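Local structure of YcgJ protein (Bacillus subtilis, 1XXL) at residues 89-94 and 118-123; 79-84 and 111-116; 96-101 and 122-127. The protein is of unproven function but probably acts as an S-adenosylmethionine-dependent methyltransferase. All coordinates share one frame; numbering follows the deposited sequence.

Interaction 1. Residues 89-94 and 118-123; sequences DIITCR and GRFLLV. With SO4 (sulfate ion), chain C.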
loop_
_atom_site.group_PDB
_atom_site.type_symbol
_atom_site.label_atom_id
_atom_site.label_comp_id
_atom_site.label_asym_id
_atom_site.label_seq_id
_atom_site.Cartn_x
_atom_site.Cartn_y
_atom_site.Cartn_z
ATOM N N ASP A 89 4.552 -14.111 -11.597
ATOM C CA ASP A 89 5.196 -14.868 -10.544
ATOM C C ASP A 89 5.072 -14.125 -9.229
ATOM O O ASP A 89 4.933 -14.722 -8.174
ATOM C CB ASP A 89 6.690 -15.070 -10.884
ATOM C CG ASP A 89 6.883 -15.900 -12.129
ATOM O OD1 ASP A 89 7.157 -15.334 -13.223
ATOM O OD2 ASP A 89 6.704 -17.119 -12.008
ATOM N N ILE A 90 5.171 -12.812 -9.313
ATOM C CA ILE A 90 5.123 -11.947 -8.150
ATOM C C ILE A 90 4.246 -10.747 -8.490
ATOM O O ILE A 90 4.326 -10.192 -9.600
ATOM C CB ILE A 90 6.522 -11.428 -7.786
ATOM C CG1 ILE A 90 7.490 -12.597 -7.516
ATOM C CG2 ILE A 90 6.437 -10.480 -6.594
ATOM C CD1 ILE A 90 8.962 -12.206 -7.516
ATOM N N ILE A 91 3.405 -10.364 -7.532
ATOM C CA ILE A 91 2.594 -9.158 -7.628
ATOM C C ILE A 91 2.809 -8.371 -6.360
ATOM O O ILE A 91 2.711 -8.924 -5.285
ATOM C CB ILE A 91 1.078 -9.458 -7.808
ATOM C CG1 ILE A 91 0.844 -10.302 -9.063
ATOM C CG2 ILE A 91 0.279 -8.131 -7.838
ATOM C CD1 ILE A 91 -0.558 -10.818 -9.212
ATOM N N THR A 92 3.113 -7.085 -6.507
ATOM C CA THR A 92 3.424 -6.205 -5.400
ATOM C C THR A 92 2.419 -5.074 -5.358
ATOM O O THR A 92 1.896 -4.632 -6.383
ATOM C CB THR A 92 4.870 -5.586 -5.490
ATOM O OG1 THR A 92 5.004 -4.805 -6.689
ATOM C CG2 THR A 92 5.942 -6.675 -5.509
ATOM N N CYS A 93 2.158 -4.605 -4.154
ATOM C CA CYS A 93 1.210 -3.542 -3.932
ATOM C C CYS A 93 1.674 -2.837 -2.656
ATOM O O CYS A 93 1.534 -3.394 -1.571
ATOM C CB CYS A 93 -0.204 -4.144 -3.786
ATOM S SG CYS A 93 -1.486 -2.920 -3.631
ATOM N N ARG A 94 2.271 -1.651 -2.800
ATOM C CA ARG A 94 2.891 -0.929 -1.682
ATOM C C ARG A 94 2.186 0.382 -1.395
ATOM O O ARG A 94 2.156 1.273 -2.235
ATOM C CB ARG A 94 4.372 -0.685 -1.941
ATOM C CG ARG A 94 5.116 -0.121 -0.713
ATOM C CD ARG A 94 6.636 -0.164 -0.884
ATOM N NE ARG A 94 7.062 0.677 -2.010
ATOM C CZ ARG A 94 7.995 1.629 -1.980
ATOM N NH1 ARG A 94 8.658 1.919 -0.866
ATOM N NH2 ARG A 94 8.271 2.300 -3.086
ATOM N N GLY A 118 2.376 -18.521 -6.972
ATOM C CA GLY A 118 2.966 -17.203 -7.068
ATOM C C GLY A 118 2.750 -16.423 -5.778
ATOM O O GLY A 118 1.897 -16.801 -4.952
ATOM N N ARG A 119 3.505 -15.328 -5.634
ATOM C CA ARG A 119 3.514 -14.480 -4.428
ATOM C C ARG A 119 2.875 -13.108 -4.623
ATOM O O ARG A 119 3.259 -12.365 -5.518
ATOM C CB ARG A 119 4.944 -14.183 -3.991
ATOM C CG ARG A 119 5.652 -15.273 -3.282
ATOM C CD ARG A 119 7.169 -14.927 -3.126
ATOM N NE ARG A 119 7.935 -16.167 -3.125
ATOM C CZ ARG A 119 8.156 -16.915 -2.050
ATOM N NH1 ARG A 119 7.729 -16.534 -0.863
ATOM N NH2 ARG A 119 8.848 -18.053 -2.168
ATOM N N PHE A 120 1.933 -12.774 -3.755
ATOM C CA PHE A 120 1.373 -11.427 -3.638
ATOM C C PHE A 120 1.981 -10.783 -2.401
ATOM O O PHE A 120 1.850 -11.308 -1.280
ATOM C CB PHE A 120 -0.158 -11.496 -3.491
ATOM C CG PHE A 120 -0.838 -10.158 -3.304
ATOM C CD1 PHE A 120 -0.398 -9.018 -3.976
ATOM C CD2 PHE A 120 -1.960 -10.060 -2.488
ATOM C CE1 PHE A 120 -1.044 -7.794 -3.801
ATOM C CE2 PHE A 120 -2.611 -8.858 -2.324
ATOM C CZ PHE A 120 -2.159 -7.719 -2.980
ATOM N N LEU A 121 2.664 -9.666 -2.610
ATOM C CA LEU A 121 3.346 -8.954 -1.550
ATOM C C LEU A 121 2.639 -7.633 -1.336
ATOM O O LEU A 121 2.687 -6.733 -2.185
ATOM C CB LEU A 121 4.820 -8.750 -1.905
ATOM C CG LEU A 121 5.576 -10.059 -2.121
ATOM C CD1 LEU A 121 6.914 -9.794 -2.711
ATOM C CD2 LEU A 121 5.743 -10.837 -0.842
ATOM N N LEU A 122 1.971 -7.530 -0.190
ATOM C CA LEU A 122 1.109 -6.417 0.104
ATOM C C LEU A 122 1.643 -5.665 1.302
ATOM O O LEU A 122 1.751 -6.238 2.386
ATOM C CB LEU A 122 -0.293 -6.969 0.380
ATOM C CG LEU A 122 -1.338 -6.041 0.948
ATOM C CD1 LEU A 122 -1.701 -4.992 -0.075
ATOM C CD2 LEU A 122 -2.570 -6.844 1.387
ATOM N N VAL A 123 2.003 -4.394 1.092
ATOM C CA VAL A 123 2.346 -3.496 2.170
ATOM C C VAL A 123 1.298 -2.409 2.248
ATOM O O VAL A 123 0.983 -1.762 1.248
ATOM C CB VAL A 123 3.782 -2.844 1.993
ATOM C CG1 VAL A 123 4.011 -1.690 2.978
ATOM C CG2 VAL A 123 4.807 -3.886 2.177
HETATM S S SO4 C . 10.987 4.791 -2.082
HETATM O O1 SO4 C . 11.582 3.785 -2.950
HETATM O O2 SO4 C . 11.833 5.986 -2.107
HETATM O O3 SO4 C . 10.888 4.252 -0.732
HETATM O O4 SO4 C . 9.643 5.167 -2.538
#
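I91 and C93 carry the bonding between the parallel strands 90-94 and 118-123. I91 N gives to R119 O (2.8 Å), and L121 N gives to I91 O (2.8 Å). C93 N and V123 N repeat the pattern with L121 O and C93 O. R119 N closes the N-terminal end of the pairing on D89 O (3.0 Å). At the other end R94 lies beside V123, and beyond CG its chain, bent at chi3 (63°), runs out to a sulfate, probably from the crystallisation liquor. R94 NH1 reaches sulfate O3 almost straight (3.2 Å, 176°), and NH2 reaches O4. The sulfate meets the edge of the guanidinium, while NE bonds T35 OG1. An alanine in place of R94 would probably leave the sulfate and T35 without their arginine partner. Packing follows the two faces. F120 has CG anti to the backbone N (chi1 178°), which brings CE1 beside C93 CB (3.7 Å) and CD1 to I91 CG2. On the other face I90 CG2 meets L121 CD1 (4.0 Å). Helix 103-113 covers the I91 and F120 side, and helix 7-17 touches L121 and R94. This is the parallel strand pairing of a Rossmann-like methyltransferase sheet, with R94 of the S-adenosylmethionine site at the strand end.

Interaction 2. Residues 79-84 and 111-116; sequences ESLPFP and ARVLKQ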
loop_
_atom_site.group_PDB
_atom_site.type_symbol
_atom_site.label_atom_id
_atom_site.label_comp_id
_atom_site.label_asym_id
_atom_site.label_seq_id
_atom_site.Cartn_x
_atom_site.Cartn_y
_atom_site.Cartn_z
ATOM N N GLU A 79 -8.935 -3.203 -9.919
ATOM C CA GLU A 79 -10.269 -3.805 -10.021
ATOM C C GLU A 79 -10.540 -4.394 -11.403
ATOM O O GLU A 79 -11.461 -5.159 -11.567
ATOM C CB GLU A 79 -11.366 -2.788 -9.673
ATOM C CG GLU A 79 -11.449 -2.474 -8.185
ATOM C CD GLU A 79 -10.572 -1.318 -7.739
ATOM O OE1 GLU A 79 -9.849 -0.721 -8.576
ATOM O OE2 GLU A 79 -10.628 -0.985 -6.535
ATOM N N SER A 80 -9.745 -4.020 -12.391
ATOM C CA SER A 80 -9.875 -4.572 -13.740
ATOM C C SER A 80 -8.516 -4.636 -14.394
ATOM O O SER A 80 -8.125 -3.747 -15.124
ATOM C CB SER A 80 -10.822 -3.710 -14.587
ATOM O OG SER A 80 -11.168 -4.393 -15.791
ATOM N N LEU A 81 -7.773 -5.680 -14.088
ATOM C CA LEU A 81 -6.480 -5.912 -14.710
ATOM C C LEU A 81 -6.688 -6.563 -16.085
ATOM O O LEU A 81 -7.454 -7.516 -16.217
ATOM C CB LEU A 81 -5.622 -6.821 -13.840
ATOM C CG LEU A 81 -5.284 -6.268 -12.467
ATOM C CD1 LEU A 81 -4.616 -7.347 -11.638
ATOM C CD2 LEU A 81 -4.411 -5.024 -12.589
ATOM N N PRO A 82 -6.002 -6.047 -17.109
ATOM C CA PRO A 82 -6.184 -6.567 -18.456
ATOM C C PRO A 82 -5.441 -7.875 -18.783
ATOM O O PRO A 82 -5.599 -8.400 -19.874
ATOM C CB PRO A 82 -5.651 -5.411 -19.312
ATOM C CG PRO A 82 -4.507 -4.840 -18.464
ATOM C CD PRO A 82 -5.067 -4.897 -17.077
ATOM N N PHE A 83 -4.677 -8.415 -17.838
ATOM C CA PHE A 83 -3.704 -9.448 -18.118
ATOM C C PHE A 83 -4.362 -10.790 -18.089
ATOM O O PHE A 83 -5.409 -10.934 -17.483
ATOM C CB PHE A 83 -2.550 -9.388 -17.102
ATOM C CG PHE A 83 -1.918 -8.029 -17.026
ATOM C CD1 PHE A 83 -1.178 -7.544 -18.096
ATOM C CD2 PHE A 83 -2.110 -7.224 -15.930
ATOM C CE1 PHE A 83 -0.608 -6.284 -18.058
ATOM C CE2 PHE A 83 -1.547 -5.952 -15.882
ATOM C CZ PHE A 83 -0.802 -5.475 -16.946
ATOM N N PRO A 84 -3.755 -11.787 -18.752
ATOM C CA PRO A 84 -4.302 -13.144 -18.729
ATOM C C PRO A 84 -4.253 -13.784 -17.331
ATOM O O PRO A 84 -3.447 -13.383 -16.494
ATOM C CB PRO A 84 -3.357 -13.912 -19.661
ATOM C CG PRO A 84 -2.608 -12.903 -20.399
ATOM C CD PRO A 84 -2.517 -11.717 -19.545
ATOM N N ALA A 111 -5.567 -12.425 -7.469
ATOM C CA ALA A 111 -5.516 -13.876 -7.442
ATOM C C ALA A 111 -5.634 -14.474 -8.834
ATOM O O ALA A 111 -4.940 -15.451 -9.146
ATOM C CB ALA A 111 -6.608 -14.458 -6.514
ATOM N N ARG A 112 -6.491 -13.896 -9.681
ATOM C CA ARG A 112 -6.687 -14.404 -11.042
ATOM C C ARG A 112 -5.397 -14.360 -11.876
ATOM O O ARG A 112 -5.028 -15.347 -12.496
ATOM C CB ARG A 112 -7.815 -13.632 -11.766
ATOM C CG ARG A 112 -8.012 -14.056 -13.177
ATOM C CD ARG A 112 -9.129 -13.279 -13.839
ATOM N NE ARG A 112 -8.745 -11.912 -14.130
ATOM C CZ ARG A 112 -7.919 -11.550 -15.110
ATOM N NH1 ARG A 112 -7.377 -12.449 -15.893
ATOM N NH2 ARG A 112 -7.636 -10.278 -15.300
ATOM N N VAL A 113 -4.715 -13.216 -11.873
ATOM C CA VAL A 113 -3.509 -13.013 -12.694
ATOM C C VAL A 113 -2.221 -13.578 -12.090
ATOM O O VAL A 113 -1.206 -13.668 -12.786
ATOM C CB VAL A 113 -3.291 -11.508 -13.105
ATOM C CG1 VAL A 113 -4.501 -10.976 -13.818
ATOM C CG2 VAL A 113 -2.942 -10.623 -11.923
ATOM N N LEU A 114 -2.260 -13.947 -10.806
ATOM C CA LEU A 114 -1.137 -14.599 -10.141
ATOM C C LEU A 114 -1.023 -16.049 -10.611
ATOM O O LEU A 114 -2.021 -16.741 -10.728
ATOM C CB LEU A 114 -1.347 -14.519 -8.613
ATOM C CG LEU A 114 -0.215 -14.820 -7.634
ATOM C CD1 LEU A 114 1.090 -14.065 -7.948
ATOM C CD2 LEU A 114 -0.696 -14.487 -6.214
ATOM N N LYS A 115 0.190 -16.505 -10.906
ATOM C CA LYS A 115 0.425 -17.915 -11.207
ATOM C C LYS A 115 0.196 -18.756 -9.948
ATOM O O LYS A 115 0.388 -18.277 -8.830
ATOM C CB LYS A 115 1.872 -18.149 -11.704
ATOM C CG LYS A 115 2.171 -17.602 -13.116
ATOM C CD LYS A 115 3.646 -17.793 -13.537
ATOM C CE LYS A 115 3.867 -17.246 -14.950
ATOM N NZ LYS A 115 5.335 -17.080 -15.325
ATOM N N GLN A 116 -0.192 -20.014 -10.133
ATOM C CA GLN A 116 -0.207 -20.962 -9.036
ATOM C C GLN A 116 1.099 -20.929 -8.279
ATOM O O GLN A 116 2.180 -20.942 -8.877
ATOM C CB GLN A 116 -0.431 -22.390 -9.530
ATOM C CG GLN A 116 -1.880 -22.744 -9.770
ATOM C CD GLN A 116 -2.766 -22.573 -8.558
ATOM O OE1 GLN A 116 -3.902 -22.124 -8.695
ATOM N NE2 GLN A 116 -2.269 -22.932 -7.375
#
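R112 reaches F83 O end-on with both terminal nitrogens. R112 NH1 is 2.9 Å from F83 O (154° at the hydrogen), and R112 NH2 is 3.2 Å from it. One carbonyl oxygen thus takes two N-H groups. It lies close to the guanidinium plane, and both nitrogens lie in the carbonyl plane, so the pair is flat. L81 O also sits at the guanidinium edge, 2.9 Å from R112 NH2, but the angle is too poor for a hydrogen bond. The arginine chain starts extended, with CG anti to the backbone N (chi1 177°), and then bends at chi3 (73°) to turn its tip to the loop. V113 CG1 lies over one guanidinium face, toward the rim.

The apolar half of the contact belongs to V113. V113 CG2 meets L81 CD1 (3.7 Å), and these two side chains cross at about a right angle. V113 CG1 rests by F83 CB (4.1 Å) and by P84 O (3.8 Å).

Acidic groups position the arginine. D85 forms a salt bridge to NH1 and E109 one to NE. E109 also accepts from L81 N, so it holds loop and arginine together. The two carboxylates would probably balance the arginine charge. L26 of strand 24-28 touches L81, F83 and V113, and the F83 ring meets F88 edge-to-face.

The contact ties the loop between strands 71-75 and 88-94 to the C-terminal end of helix 103-113. That loop also carries E79, a residue assigned to the S-adenosylmethionine site of this Rossmann-like domain.

Interaction 3. Residues 96-101 and 122-127; sequences AAHHFS and LVDHYA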
loop_
_atom_site.group_PDB
_atom_site.type_symbol
_atom_site.label_atom_id
_atom_site.label_comp_id
_atom_site.label_asym_id
_atom_site.label_seq_id
_atom_site.Cartn_x
_atom_site.Cartn_y
_atom_site.Cartn_z
ATOM N N ALA A 96 -0.834 1.175 -1.510
ATOM C CA ALA A 96 -1.804 1.528 -2.541
ATOM C C ALA A 96 -3.221 1.045 -2.244
ATOM O O ALA A 96 -4.171 1.668 -2.678
ATOM C CB ALA A 96 -1.339 0.966 -3.884
ATOM N N ALA A 97 -3.366 -0.073 -1.542
ATOM C CA ALA A 97 -4.691 -0.702 -1.345
ATOM C C ALA A 97 -5.732 0.208 -0.694
ATOM O O ALA A 97 -6.930 0.113 -1.011
ATOM C CB ALA A 97 -4.561 -1.978 -0.550
ATOM N N HIS A 98 -5.288 1.076 0.213
ATOM C CA HIS A 98 -6.217 2.001 0.867
ATOM C C HIS A 98 -6.886 2.991 -0.093
ATOM O O HIS A 98 -7.856 3.643 0.277
ATOM C CB HIS A 98 -5.568 2.733 2.063
ATOM C CG HIS A 98 -4.370 3.558 1.714
ATOM N ND1 HIS A 98 -3.080 3.067 1.782
ATOM C CD2 HIS A 98 -4.259 4.858 1.344
ATOM C CE1 HIS A 98 -2.234 4.025 1.440
ATOM N NE2 HIS A 98 -2.926 5.118 1.160
ATOM N N HIS A 99 -6.371 3.084 -1.314
ATOM C CA HIS A 99 -6.957 3.909 -2.369
ATOM C C HIS A 99 -7.859 3.133 -3.337
ATOM O O HIS A 99 -8.473 3.747 -4.186
ATOM C CB HIS A 99 -5.859 4.572 -3.203
ATOM C CG HIS A 99 -5.117 5.650 -2.490
ATOM N ND1 HIS A 99 -3.745 5.767 -2.551
ATOM C CD2 HIS A 99 -5.553 6.661 -1.701
ATOM C CE1 HIS A 99 -3.368 6.812 -1.830
ATOM N NE2 HIS A 99 -4.447 7.366 -1.295
ATOM N N PHE A 100 -7.940 1.806 -3.226
ATOM C CA PHE A 100 -8.780 1.011 -4.132
ATOM C C PHE A 100 -10.252 1.338 -3.913
ATOM O O PHE A 100 -10.691 1.394 -2.795
ATOM C CB PHE A 100 -8.614 -0.501 -3.886
ATOM C CG PHE A 100 -7.273 -1.061 -4.233
ATOM C CD1 PHE A 100 -6.336 -0.341 -4.943
ATOM C CD2 PHE A 100 -6.962 -2.341 -3.854
ATOM C CE1 PHE A 100 -5.119 -0.910 -5.259
ATOM C CE2 PHE A 100 -5.746 -2.907 -4.170
ATOM C CZ PHE A 100 -4.835 -2.188 -4.884
ATOM N N SER A 101 -11.014 1.502 -4.984
ATOM C CA SER A 101 -12.450 1.772 -4.867
ATOM C C SER A 101 -13.223 0.513 -4.448
ATOM O O SER A 101 -14.317 0.613 -3.881
ATOM C CB SER A 101 -13.003 2.310 -6.196
ATOM O OG SER A 101 -12.847 1.334 -7.217
ATOM N N LEU A 122 1.971 -7.530 -0.190
ATOM C CA LEU A 122 1.109 -6.417 0.104
ATOM C C LEU A 122 1.643 -5.665 1.302
ATOM O O LEU A 122 1.751 -6.238 2.386
ATOM C CB LEU A 122 -0.293 -6.969 0.380
ATOM C CG LEU A 122 -1.338 -6.041 0.948
ATOM C CD1 LEU A 122 -1.701 -4.992 -0.075
ATOM C CD2 LEU A 122 -2.570 -6.844 1.387
ATOM N N VAL A 123 2.003 -4.394 1.092
ATOM C CA VAL A 123 2.346 -3.496 2.170
ATOM C C VAL A 123 1.298 -2.409 2.248
ATOM O O VAL A 123 0.983 -1.762 1.248
ATOM C CB VAL A 123 3.782 -2.844 1.993
ATOM C CG1 VAL A 123 4.011 -1.690 2.978
ATOM C CG2 VAL A 123 4.807 -3.886 2.177
ATOM N N ASP A 124 0.750 -2.222 3.439
ATOM C CA ASP A 124 -0.087 -1.082 3.679
ATOM C C ASP A 124 -0.154 -0.809 5.166
ATOM O O ASP A 124 0.283 -1.603 5.980
ATOM C CB ASP A 124 -1.501 -1.289 3.068
ATOM C CG ASP A 124 -2.139 0.026 2.588
ATOM O OD1 ASP A 124 -3.198 -0.063 1.927
ATOM O OD2 ASP A 124 -1.604 1.136 2.880
ATOM N N HIS A 125 -0.681 0.346 5.522
ATOM C CA HIS A 125 -1.087 0.528 6.892
ATOM C C HIS A 125 -2.504 -0.066 7.029
ATOM O O HIS A 125 -3.210 -0.256 6.037
ATOM C CB HIS A 125 -0.946 1.966 7.415
ATOM C CG HIS A 125 -1.273 3.021 6.424
ATOM N ND1 HIS A 125 -2.541 3.528 6.278
ATOM C CD2 HIS A 125 -0.492 3.688 5.540
ATOM C CE1 HIS A 125 -2.534 4.454 5.335
ATOM N NE2 HIS A 125 -1.303 4.565 4.866
ATOM N N TYR A 126 -2.851 -0.459 8.238
ATOM C CA TYR A 126 -4.083 -1.182 8.466
ATOM C C TYR A 126 -4.842 -0.627 9.671
ATOM O O TYR A 126 -4.283 0.045 10.518
ATOM C CB TYR A 126 -3.776 -2.675 8.623
ATOM C CG TYR A 126 -2.907 -3.052 9.807
ATOM C CD1 TYR A 126 -1.529 -3.156 9.688
ATOM C CD2 TYR A 126 -3.472 -3.302 11.038
ATOM C CE1 TYR A 126 -0.742 -3.532 10.766
ATOM C CE2 TYR A 126 -2.710 -3.646 12.103
ATOM C CZ TYR A 126 -1.338 -3.764 11.970
ATOM O OH TYR A 126 -0.590 -4.090 13.064
ATOM N N ALA A 127 -6.129 -0.942 9.715
ATOM C CA ALA A 127 -7.025 -0.594 10.810
ATOM C C ALA A 127 -6.882 -1.625 11.928
ATOM O O ALA A 127 -6.889 -2.828 11.667
ATOM C CB ALA A 127 -8.457 -0.595 10.310
HETATM O O HOH W 1 -1.038 -1.514 -0.526
#
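H98 and H125 form an offset stack, with ring centroids 4.6 Å apart and planes at 30°. H125 CE1 lies over one face of the H98 ring, toward its rim, and NE2 of H125 is 3.6 Å from H98 CE1. The carboxylate of D124 sits at the H98 edge. H98 ND1 gives to D124 OD2 (2.7 Å), which uses its syn lone pair. This is a histidine-carboxylate hydrogen bond. The ring and carboxylate planes are 38° apart. A weak bond runs from ND1 to OD1, and another from H98 N to D124 OD1 (2.9 Å). H98 chi1 (60°) sets CG between the backbone N and the carbonyl carbon, which folds ND1 back toward the same carboxylate as its own N-H. D124 OD2 also takes H125 N (2.9 Å), from above the carboxylate plane. It lies over the centre of one H125 ring face as well. The buried D124 is therefore held from both segments. A97 CB touches D124 OD1 (3.4 Å). Water 1 bridges A96 N and V123 O.

H125 ND1 bonds E151, and the H98 ring also meets that of H148. The D124 pairing fixes the short 3-10 turn 97-99, after strand 88-94, against the end of strand 118-125. Helix 154-163 places W157 on A97 and L122, helix 131-144 brings N141 to H125, and strand 222-236 runs alongside L122 and V123.

Interactions 1 and 3 are buried and share strand 118-125, with L122 and V123 in both. Interaction 2 is only partly buried and lies farther from the centre of the chain. Backbone bonds dominate interaction 1. An arginine on a carbonyl marks interaction 2, and a histidine-carboxylate pair with stacked rings marks interaction 3. Interactions 1 and 2 meet where I91 CD1 packs on V113 and L114, and where D89 forms a salt bridge with K115. C93 SG packs on F100, joining interaction 1 to 96-101. E79 lies against F100 and S101, so the loops of interactions 2 and 3 come together near the probable cofactor site.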